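Local atomic coordinates of glycine cleavage system H protein (PDB entry 3IFT), a protein that probably shuttles the methylamine group of glycine from the P protein to the T protein of the glycine cleavage system, on a covalently attached lipoyl arm. Residues 67-72 / 76-81; 52-57 / 109-114; 25-30 / 125-130. All blocks are in the same frame, centred on the assembly; numbering follows the deposited sequence.

Contact 1 (67-72 / 76-81); sequences GEVEST and SDLYAP
The carboxylates of Glu68 and Asp77 stand on one face of a two-stranded antiparallel pair, while Val69, Ser76 and Leu78 point from the other. The like charges stay apart, Glu68 OE1 lying 4.8 Å from Asp77 OD1. Between the strands, Leu78 N bonds to Gly67 O at 2.7 Å, and Val69 and Ser76 exchange two bonds of 2.8 Å, Val69 N to Ser76 O and Ser76 N to Val69 O. The return bond from Gly67 N to Leu78 O is weak. Glu68 and Asp77 form the non-hydrogen-bonded pair, where Glu68 CA comes within 3.1 Å of Ser76 O in a CA-H...O contact. On the face of Val69, Ser76 and Leu78, the leucine turns CG back beside its own backbone N (chi1 -68°), bringing Leu78 CD1 to 3.6 Å from Glu68 N; its CD2 lies 4.2 Å from Val69 CG1, which also packs against Ser76 CB. Beyond Ser76, the OG of Ser71 bonds to Ser74 N in the connecting turn and to Leu45 O. That turn carries Lys73, the predicted lipoylation site, unmodified here: the arrangement is the lipoyl-lysine beta hairpin characteristic of lipoyl-binding domains.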
loop_
_atom_site.group_PDB
_atom_site.type_symbol
_atom_site.label_atom_id
_atom_site.label_comp_id
_atom_site.label_asym_id
_atom_site.label_seq_id
_atom_site.Cartn_x
_atom_site.Cartn_y
_atom_site.Cartn_z
ATOM N N GLY A 67 -0.843 10.185 -1.229
ATOM C CA GLY A 67 0.438 10.275 -0.591
ATOM C C GLY A 67 1.559 10.068 -1.565
ATOM O O GLY A 67 1.367 9.984 -2.765
ATOM N N GLU A 68 2.746 9.958 -1.014
ATOM C CA GLU A 68 3.893 9.736 -1.818
ATOM C C GLU A 68 4.906 9.115 -0.919
ATOM O O GLU A 68 4.899 9.299 0.299
ATOM C CB GLU A 68 4.416 11.050 -2.428
ATOM C CG GLU A 68 4.897 12.065 -1.413
ATOM C CD GLU A 68 5.805 13.129 -2.014
ATOM O OE1 GLU A 68 5.515 13.604 -3.148
ATOM O OE2 GLU A 68 6.810 13.489 -1.334
ATOM N N VAL A 69 5.765 8.340 -1.540
ATOM C CA VAL A 69 6.882 7.749 -0.879
ATOM C C VAL A 69 8.097 8.247 -1.666
ATOM O O VAL A 69 8.075 8.323 -2.894
ATOM C CB VAL A 69 6.793 6.228 -0.880
ATOM C CG1 VAL A 69 6.750 5.713 -2.334
ATOM C CG2 VAL A 69 7.946 5.681 -0.115
ATOM N N GLU A 70 9.137 8.596 -0.942
ATOM C CA GLU A 70 10.238 9.336 -1.509
ATOM C C GLU A 70 11.544 8.739 -1.001
ATOM O O GLU A 70 11.722 8.557 0.201
ATOM C CB GLU A 70 10.076 10.822 -1.142
ATOM C CG GLU A 70 11.293 11.692 -1.232
ATOM C CD GLU A 70 10.949 13.194 -1.122
ATOM O OE1 GLU A 70 9.749 13.546 -1.104
ATOM O OE2 GLU A 70 11.897 14.014 -1.057
ATOM N N SER A 71 12.429 8.421 -1.942
ATOM C CA SER A 71 13.816 8.123 -1.646
ATOM C C SER A 71 14.591 9.391 -1.973
ATOM O O SER A 71 14.017 10.351 -2.496
ATOM C CB SER A 71 14.318 6.980 -2.513
ATOM O OG SER A 71 14.386 7.336 -3.915
ATOM N N THR A 72 15.905 9.384 -1.768
ATOM C CA THR A 72 16.684 10.553 -2.214
ATOM C C THR A 72 16.654 10.668 -3.740
ATOM O O THR A 72 16.683 11.755 -4.282
ATOM C CB THR A 72 18.127 10.528 -1.728
ATOM O OG1 THR A 72 18.776 9.356 -2.227
ATOM C CG2 THR A 72 18.168 10.558 -0.215
ATOM N N SER A 76 7.411 8.575 -5.557
ATOM C CA SER A 76 6.324 7.820 -6.144
ATOM C C SER A 76 5.032 8.131 -5.418
ATOM O O SER A 76 4.981 8.085 -4.203
ATOM C CB SER A 76 6.619 6.342 -6.055
ATOM O OG SER A 76 5.859 5.651 -7.035
ATOM N N ASP A 77 4.007 8.443 -6.192
ATOM C CA ASP A 77 2.695 8.678 -5.645
ATOM C C ASP A 77 2.162 7.399 -5.038
ATOM O O ASP A 77 2.438 6.312 -5.500
ATOM C CB ASP A 77 1.745 9.200 -6.725
ATOM C CG ASP A 77 1.962 10.664 -7.030
ATOM O OD1 ASP A 77 2.589 11.372 -6.216
ATOM O OD2 ASP A 77 1.461 11.121 -8.069
ATOM N N LEU A 78 1.436 7.560 -3.956
ATOM C CA LEU A 78 0.711 6.484 -3.323
ATOM C C LEU A 78 -0.728 6.667 -3.712
ATOM O O LEU A 78 -1.234 7.773 -3.684
ATOM C CB LEU A 78 0.857 6.596 -1.809
ATOM C CG LEU A 78 2.270 6.331 -1.305
ATOM C CD1 LEU A 78 2.423 6.568 0.209
ATOM C CD2 LEU A 78 2.660 4.889 -1.721
ATOM N N TYR A 79 -1.392 5.591 -4.082
ATOM C CA TYR A 79 -2.801 5.633 -4.454
ATOM C C TYR A 79 -3.631 4.832 -3.463
ATOM O O TYR A 79 -3.180 3.833 -2.941
ATOM C CB TYR A 79 -2.976 5.048 -5.829
ATOM C CG TYR A 79 -2.143 5.728 -6.858
ATOM C CD1 TYR A 79 -2.541 6.935 -7.408
ATOM C CD2 TYR A 79 -0.922 5.213 -7.236
ATOM C CE1 TYR A 79 -1.779 7.579 -8.341
ATOM C CE2 TYR A 79 -0.149 5.863 -8.179
ATOM C CZ TYR A 79 -0.599 7.042 -8.721
ATOM O OH TYR A 79 0.147 7.690 -9.656
ATOM N N ALA A 80 -4.846 5.291 -3.203
ATOM C CA ALA A 80 -5.813 4.512 -2.451
ATOM C C ALA A 80 -6.148 3.294 -3.325
ATOM O O ALA A 80 -6.620 3.450 -4.457
ATOM C CB ALA A 80 -7.041 5.360 -2.123
ATOM N N PRO A 81 -5.807 2.068 -2.860
ATOM C CA PRO A 81 -6.162 0.944 -3.714
ATOM C C PRO A 81 -7.671 0.689 -3.700
ATOM O O PRO A 81 -8.201 0.145 -4.638
ATOM C CB PRO A 81 -5.407 -0.248 -3.067
ATOM C CG PRO A 81 -4.544 0.357 -2.043
ATOM C CD PRO A 81 -5.222 1.585 -1.600
#

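Contact 2 (52-57 / 109-114); sequences QLPVIG and WLLDIQ
Pro54 meets Leu111 at about a right angle, in one of two close approaches of the contact: CD and CG of the ring both meet one methyl, Leu111 CD2, with Pro54 CD 3.3 Å from Leu111 CD2, closer than carbons usually sit. Leu111 offers that methyl because its CG stands between its own backbone N and carbonyl carbon (chi1 63°), which directs the side chain toward Pro54. The other close approach is made by Leu53, which drops one branch onto the backbone, its CD1 touching Leu110 O at 3.0 Å and Leu110 CB at 3.8 Å. The second branch of this leucine is looser, Leu53 CD2 lying 4.1 Å from Leu111 CD2. Apart from the Leu110 carbonyl, the contact is apolar. Leu110 and Leu111 both face Val35, a classic beta bulge, consistent with both leucines pointing toward the 52-57 loop within the lipoyl-binding fold. Phe66, from strand 65-71, touches both Pro54 and Leu111. Away from this patch the two segments diverge. Val55, Ile56 and Gly57 are exposed to solvent, and Ile56 CG1 stays 6.7 Å from Asp112 O. The loop nevertheless remains tied to strand 84-89, where Gly57 makes a backbone bond to Val86 and Ile56 rests on Glu88.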
loop_
_atom_site.group_PDB
_atom_site.type_symbol
_atom_site.label_atom_id
_atom_site.label_comp_id
_atom_site.label_asym_id
_atom_site.label_seq_id
_atom_site.Cartn_x
_atom_site.Cartn_y
_atom_site.Cartn_z
ATOM N N GLN A 52 4.743 10.659 2.648
ATOM C CA GLN A 52 3.636 11.548 2.891
ATOM C C GLN A 52 2.405 10.693 2.824
ATOM O O GLN A 52 2.092 10.133 1.774
ATOM C CB GLN A 52 3.543 12.694 1.881
ATOM C CG GLN A 52 2.558 13.778 2.332
ATOM C CD GLN A 52 2.895 14.340 3.725
ATOM O OE1 GLN A 52 2.340 13.912 4.757
ATOM N NE2 GLN A 52 3.834 15.280 3.757
ATOM N N LEU A 53 1.747 10.567 3.972
ATOM C CA LEU A 53 0.514 9.819 4.086
ATOM C C LEU A 53 -0.647 10.746 4.392
ATOM O O LEU A 53 -0.453 11.853 4.877
ATOM C CB LEU A 53 0.664 8.752 5.171
ATOM C CG LEU A 53 1.561 7.623 4.646
ATOM C CD1 LEU A 53 1.751 6.502 5.630
ATOM C CD2 LEU A 53 0.997 7.116 3.326
ATOM N N PRO A 54 -1.872 10.294 4.087
ATOM C CA PRO A 54 -2.972 11.175 4.346
ATOM C C PRO A 54 -3.314 11.124 5.822
ATOM O O PRO A 54 -2.823 10.280 6.548
ATOM C CB PRO A 54 -4.094 10.587 3.492
ATOM C CG PRO A 54 -3.799 9.146 3.460
ATOM C CD PRO A 54 -2.335 8.953 3.689
ATOM N N VAL A 55 -4.163 12.045 6.236
ATOM C CA VAL A 55 -4.537 12.204 7.614
ATOM C C VAL A 55 -5.528 11.111 7.942
ATOM O O VAL A 55 -6.347 10.750 7.091
ATOM C CB VAL A 55 -5.086 13.642 7.760
ATOM C CG1 VAL A 55 -5.938 13.813 8.975
ATOM C CG2 VAL A 55 -3.890 14.606 7.729
ATOM N N ILE A 56 -5.461 10.567 9.159
ATOM C CA ILE A 56 -6.475 9.614 9.592
ATOM C C ILE A 56 -7.835 10.306 9.579
ATOM O O ILE A 56 -7.969 11.442 10.000
ATOM C CB ILE A 56 -6.196 9.000 10.954
ATOM C CG1 ILE A 56 -5.002 8.053 10.818
ATOM C CG2 ILE A 56 -7.464 8.235 11.525
ATOM C CD1 ILE A 56 -4.587 7.422 12.118
ATOM N N GLY A 57 -8.796 9.619 8.985
ATOM C CA GLY A 57 -10.144 10.129 8.811
ATOM C C GLY A 57 -10.387 10.524 7.368
ATOM O O GLY A 57 -11.520 10.808 6.991
ATOM N N TRP A 109 4.474 -1.148 6.631
ATOM C CA TRP A 109 3.114 -0.798 6.185
ATOM C C TRP A 109 2.879 0.714 6.265
ATOM O O TRP A 109 3.499 1.434 7.050
ATOM C CB TRP A 109 2.060 -1.562 7.008
ATOM C CG TRP A 109 1.991 -1.100 8.459
ATOM C CD1 TRP A 109 2.801 -1.482 9.474
ATOM C CD2 TRP A 109 1.069 -0.167 9.012
ATOM N NE1 TRP A 109 2.443 -0.843 10.629
ATOM C CE2 TRP A 109 1.380 -0.028 10.370
ATOM C CE3 TRP A 109 -0.005 0.567 8.488
ATOM C CZ2 TRP A 109 0.648 0.812 11.227
ATOM C CZ3 TRP A 109 -0.709 1.413 9.338
ATOM C CH2 TRP A 109 -0.398 1.506 10.681
ATOM N N LEU A 110 2.020 1.229 5.404
ATOM C CA LEU A 110 1.824 2.672 5.340
ATOM C C LEU A 110 0.587 3.127 6.080
ATOM O O LEU A 110 0.654 4.054 6.868
ATOM C CB LEU A 110 1.724 3.120 3.887
ATOM C CG LEU A 110 2.951 2.668 3.107
ATOM C CD1 LEU A 110 2.739 3.040 1.703
ATOM C CD2 LEU A 110 4.268 3.273 3.659
ATOM N N LEU A 111 -0.537 2.497 5.780
ATOM C CA LEU A 111 -1.820 2.957 6.280
ATOM C C LEU A 111 -2.872 1.895 6.137
ATOM O O LEU A 111 -2.682 0.887 5.443
ATOM C CB LEU A 111 -2.277 4.224 5.547
ATOM C CG LEU A 111 -2.571 4.225 4.051
ATOM C CD1 LEU A 111 -3.778 3.382 3.698
ATOM C CD2 LEU A 111 -2.839 5.683 3.596
ATOM N N ASP A 112 -3.990 2.141 6.802
ATOM C CA ASP A 112 -5.124 1.277 6.734
ATOM C C ASP A 112 -6.238 2.066 6.131
ATOM O O ASP A 112 -6.376 3.262 6.380
ATOM C CB ASP A 112 -5.590 0.843 8.114
ATOM C CG ASP A 112 -4.662 -0.083 8.774
ATOM O OD1 ASP A 112 -3.709 -0.601 8.130
ATOM O OD2 ASP A 112 -4.875 -0.282 9.978
ATOM N N ILE A 113 -7.062 1.389 5.365
ATOM C CA ILE A 113 -8.251 2.023 4.839
ATOM C C ILE A 113 -9.363 1.198 5.433
ATOM O O ILE A 113 -9.298 -0.023 5.476
ATOM C CB ILE A 113 -8.289 2.071 3.295
ATOM C CG1 ILE A 113 -7.068 2.857 2.778
ATOM C CG2 ILE A 113 -9.603 2.688 2.820
ATOM C CD1 ILE A 113 -6.820 2.762 1.292
ATOM N N GLN A 114 -10.332 1.888 6.003
ATOM C CA GLN A 114 -11.477 1.225 6.578
ATOM C C GLN A 114 -12.627 1.539 5.636
ATOM O O GLN A 114 -12.744 2.655 5.149
ATOM C CB GLN A 114 -11.736 1.766 7.980
ATOM C CG GLN A 114 -12.723 0.991 8.773
ATOM C CD GLN A 114 -12.855 1.495 10.203
ATOM O OE1 GLN A 114 -12.236 2.476 10.588
ATOM N NE2 GLN A 114 -13.692 0.826 10.990
#

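Contact 3 (25-30 / 125-130); sequences IRRSGD and SALTTL
Ile25, Leu127 and Leu130 carry most of the buried surface here. Ile25 and Leu130 reach toward each other tip to tip: Leu130 CD1 sits 3.5 Å from Ile25 CD1 and 3.7 Å from Ile25 CG1, so one methyl lies against nearly the whole isoleucine branch. Ile25 bends its CD1 away from a staggered arrangement (chi2 98°), and that methyl also comes within 4.0 Å of Leu130 CD2. Leu127, one turn earlier, points its CD2 at the second branch of the isoleucine, 4.3 Å from Ile25 CG2, a lighter touch. Its other methyl serves Arg27: Leu127 CD1 approaches Arg27 NH1 obliquely at 3.7 Å, the two side chains crossing at about a right angle. The arginine extends from CG to NE on the exposed side of the contact, and its guanidinium is turned back to the carbonyls of Gly29 and Asp30. Arg27 NE bonds to Gly29 O at 3.2 Å, with that oxygen close to the guanidinium plane, and Arg27 NH2 bonds to Asp30 O at 2.8 Å; together the two carbonyls limit its rotation beside Leu127. On the helical side, Thr128 and Thr129 add hydroxyl bonds to Ser125 O and Ala126 O, oxygens that already receive the backbone N-H of the same threonines. His17, on the neighbouring strand, lies against both Leu127 and Leu130, and Pro81 adds to the apolar surroundings of Ile25. This is plain apolar packing that joins segment 125-130, after strand 111-114 in the chain, to strand 23-29 of the antiparallel sheet of the H-protein fold.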
loop_
_atom_site.group_PDB
_atom_site.type_symbol
_atom_site.label_atom_id
_atom_site.label_comp_id
_atom_site.label_asym_id
_atom_site.label_seq_id
_atom_site.Cartn_x
_atom_site.Cartn_y
_atom_site.Cartn_z
ATOM N N ILE A 25 -2.277 -4.857 -0.399
ATOM C CA ILE A 25 -3.504 -4.663 0.355
ATOM C C ILE A 25 -3.689 -5.942 1.109
ATOM O O ILE A 25 -3.773 -7.030 0.502
ATOM C CB ILE A 25 -4.706 -4.416 -0.569
ATOM C CG1 ILE A 25 -4.457 -3.168 -1.406
ATOM C CG2 ILE A 25 -6.009 -4.255 0.270
ATOM C CD1 ILE A 25 -3.942 -3.435 -2.806
ATOM N N ARG A 26 -3.662 -5.811 2.429
ATOM C CA ARG A 26 -3.953 -6.901 3.318
ATOM C C ARG A 26 -5.292 -6.691 4.000
ATOM O O ARG A 26 -5.511 -5.673 4.654
ATOM C CB ARG A 26 -2.896 -7.012 4.391
ATOM C CG ARG A 26 -3.130 -8.210 5.290
ATOM C CD ARG A 26 -2.088 -8.256 6.397
ATOM N NE ARG A 26 -0.809 -8.596 5.828
ATOM C CZ ARG A 26 0.304 -7.883 5.914
ATOM N NH1 ARG A 26 0.362 -6.776 6.643
ATOM N NH2 ARG A 26 1.401 -8.331 5.295
ATOM N N ARG A 27 -6.171 -7.668 3.908
ATOM C CA ARG A 27 -7.422 -7.533 4.644
ATOM C C ARG A 27 -7.120 -7.739 6.111
ATOM O O ARG A 27 -6.780 -8.825 6.507
ATOM C CB ARG A 27 -8.432 -8.558 4.183
ATOM C CG ARG A 27 -9.677 -8.489 5.012
ATOM C CD ARG A 27 -10.773 -9.303 4.383
ATOM N NE ARG A 27 -12.075 -8.750 4.744
ATOM C CZ ARG A 27 -13.158 -8.848 3.992
ATOM N NH1 ARG A 27 -13.107 -9.499 2.827
ATOM N NH2 ARG A 27 -14.298 -8.311 4.416
ATOM N N SER A 28 -7.196 -6.694 6.906
ATOM C CA SER A 28 -6.860 -6.839 8.310
ATOM C C SER A 28 -8.112 -7.099 9.157
ATOM O O SER A 28 -8.030 -7.588 10.277
ATOM C CB SER A 28 -6.095 -5.624 8.818
ATOM O OG SER A 28 -6.604 -4.428 8.301
ATOM N N GLY A 29 -9.274 -6.795 8.617
ATOM C CA GLY A 29 -10.512 -7.024 9.350
ATOM C C GLY A 29 -11.633 -7.016 8.364
ATOM O O GLY A 29 -11.416 -6.814 7.152
ATOM N N ASP A 30 -12.840 -7.209 8.879
ATOM C CA ASP A 30 -13.999 -7.263 8.029
ATOM C C ASP A 30 -14.083 -6.009 7.186
ATOM O O ASP A 30 -14.464 -6.076 6.034
ATOM C CB ASP A 30 -15.280 -7.437 8.856
ATOM C CG ASP A 30 -15.380 -8.812 9.490
ATOM O OD1 ASP A 30 -14.897 -9.802 8.870
ATOM O OD2 ASP A 30 -15.953 -8.896 10.607
ATOM N N SER A 125 -16.271 -6.846 -2.414
ATOM C CA SER A 125 -16.326 -6.295 -3.756
ATOM C C SER A 125 -15.106 -5.443 -4.109
ATOM O O SER A 125 -14.483 -5.695 -5.124
ATOM C CB SER A 125 -17.622 -5.524 -3.918
ATOM O OG SER A 125 -18.681 -6.465 -3.736
ATOM N N ALA A 126 -14.761 -4.461 -3.265
ATOM C CA ALA A 126 -13.537 -3.661 -3.461
ATOM C C ALA A 126 -12.371 -4.547 -3.878
ATOM O O ALA A 126 -11.669 -4.229 -4.823
ATOM C CB ALA A 126 -13.180 -2.883 -2.195
ATOM N N LEU A 127 -12.193 -5.694 -3.220
ATOM C CA LEU A 127 -11.013 -6.518 -3.476
ATOM C C LEU A 127 -10.958 -7.042 -4.910
ATOM O O LEU A 127 -9.885 -7.378 -5.390
ATOM C CB LEU A 127 -10.884 -7.655 -2.458
ATOM C CG LEU A 127 -10.762 -7.266 -0.979
ATOM C CD1 LEU A 127 -11.032 -8.473 -0.044
ATOM C CD2 LEU A 127 -9.409 -6.628 -0.667
ATOM N N THR A 128 -12.097 -7.052 -5.604
ATOM C CA THR A 128 -12.173 -7.580 -6.971
ATOM C C THR A 128 -11.478 -6.717 -8.019
ATOM O O THR A 128 -11.208 -7.196 -9.110
ATOM C CB THR A 128 -13.674 -7.746 -7.422
ATOM O OG1 THR A 128 -14.268 -6.448 -7.634
ATOM C CG2 THR A 128 -14.462 -8.505 -6.371
ATOM N N THR A 129 -11.242 -5.438 -7.712
ATOM C CA THR A 129 -10.460 -4.592 -8.576
ATOM C C THR A 129 -8.953 -4.872 -8.408
ATOM O O THR A 129 -8.163 -4.348 -9.181
ATOM C CB THR A 129 -10.674 -3.092 -8.277
ATOM O OG1 THR A 129 -10.389 -2.845 -6.885
ATOM C CG2 THR A 129 -12.137 -2.647 -8.622
ATOM N N LEU A 130 -8.550 -5.655 -7.405
ATOM C CA LEU A 130 -7.118 -5.763 -7.080
ATOM C C LEU A 130 -6.514 -7.023 -7.655
ATOM O O LEU A 130 -7.223 -7.961 -7.987
ATOM C CB LEU A 130 -6.862 -5.704 -5.574
ATOM C CG LEU A 130 -7.493 -4.530 -4.838
ATOM C CD1 LEU A 130 -7.223 -4.642 -3.368
ATOM C CD2 LEU A 130 -7.036 -3.169 -5.405
#

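How the contacts relate
Contact 1 is held chiefly by backbone bonds within one hairpin, whereas contacts 2 and 3 rely on apolar side chains that bring together elements remote in sequence. All three are partly buried, but contact 3 lies further out from the chain's centre and has a charged arginine on its exposed side. Contacts 1 and 2 share a core in which Leu78 CD1 packs on Leu53 CD2 and on Leu110, and Gln52 extends the hairpin's sheet through Glu68 O. Pro81, just past that hairpin, touches Ile25 and Leu130 of contact 3. Contacts 2 and 3 do not touch, yet strands 111-114 and 23-29 belong to the same antiparallel sheet.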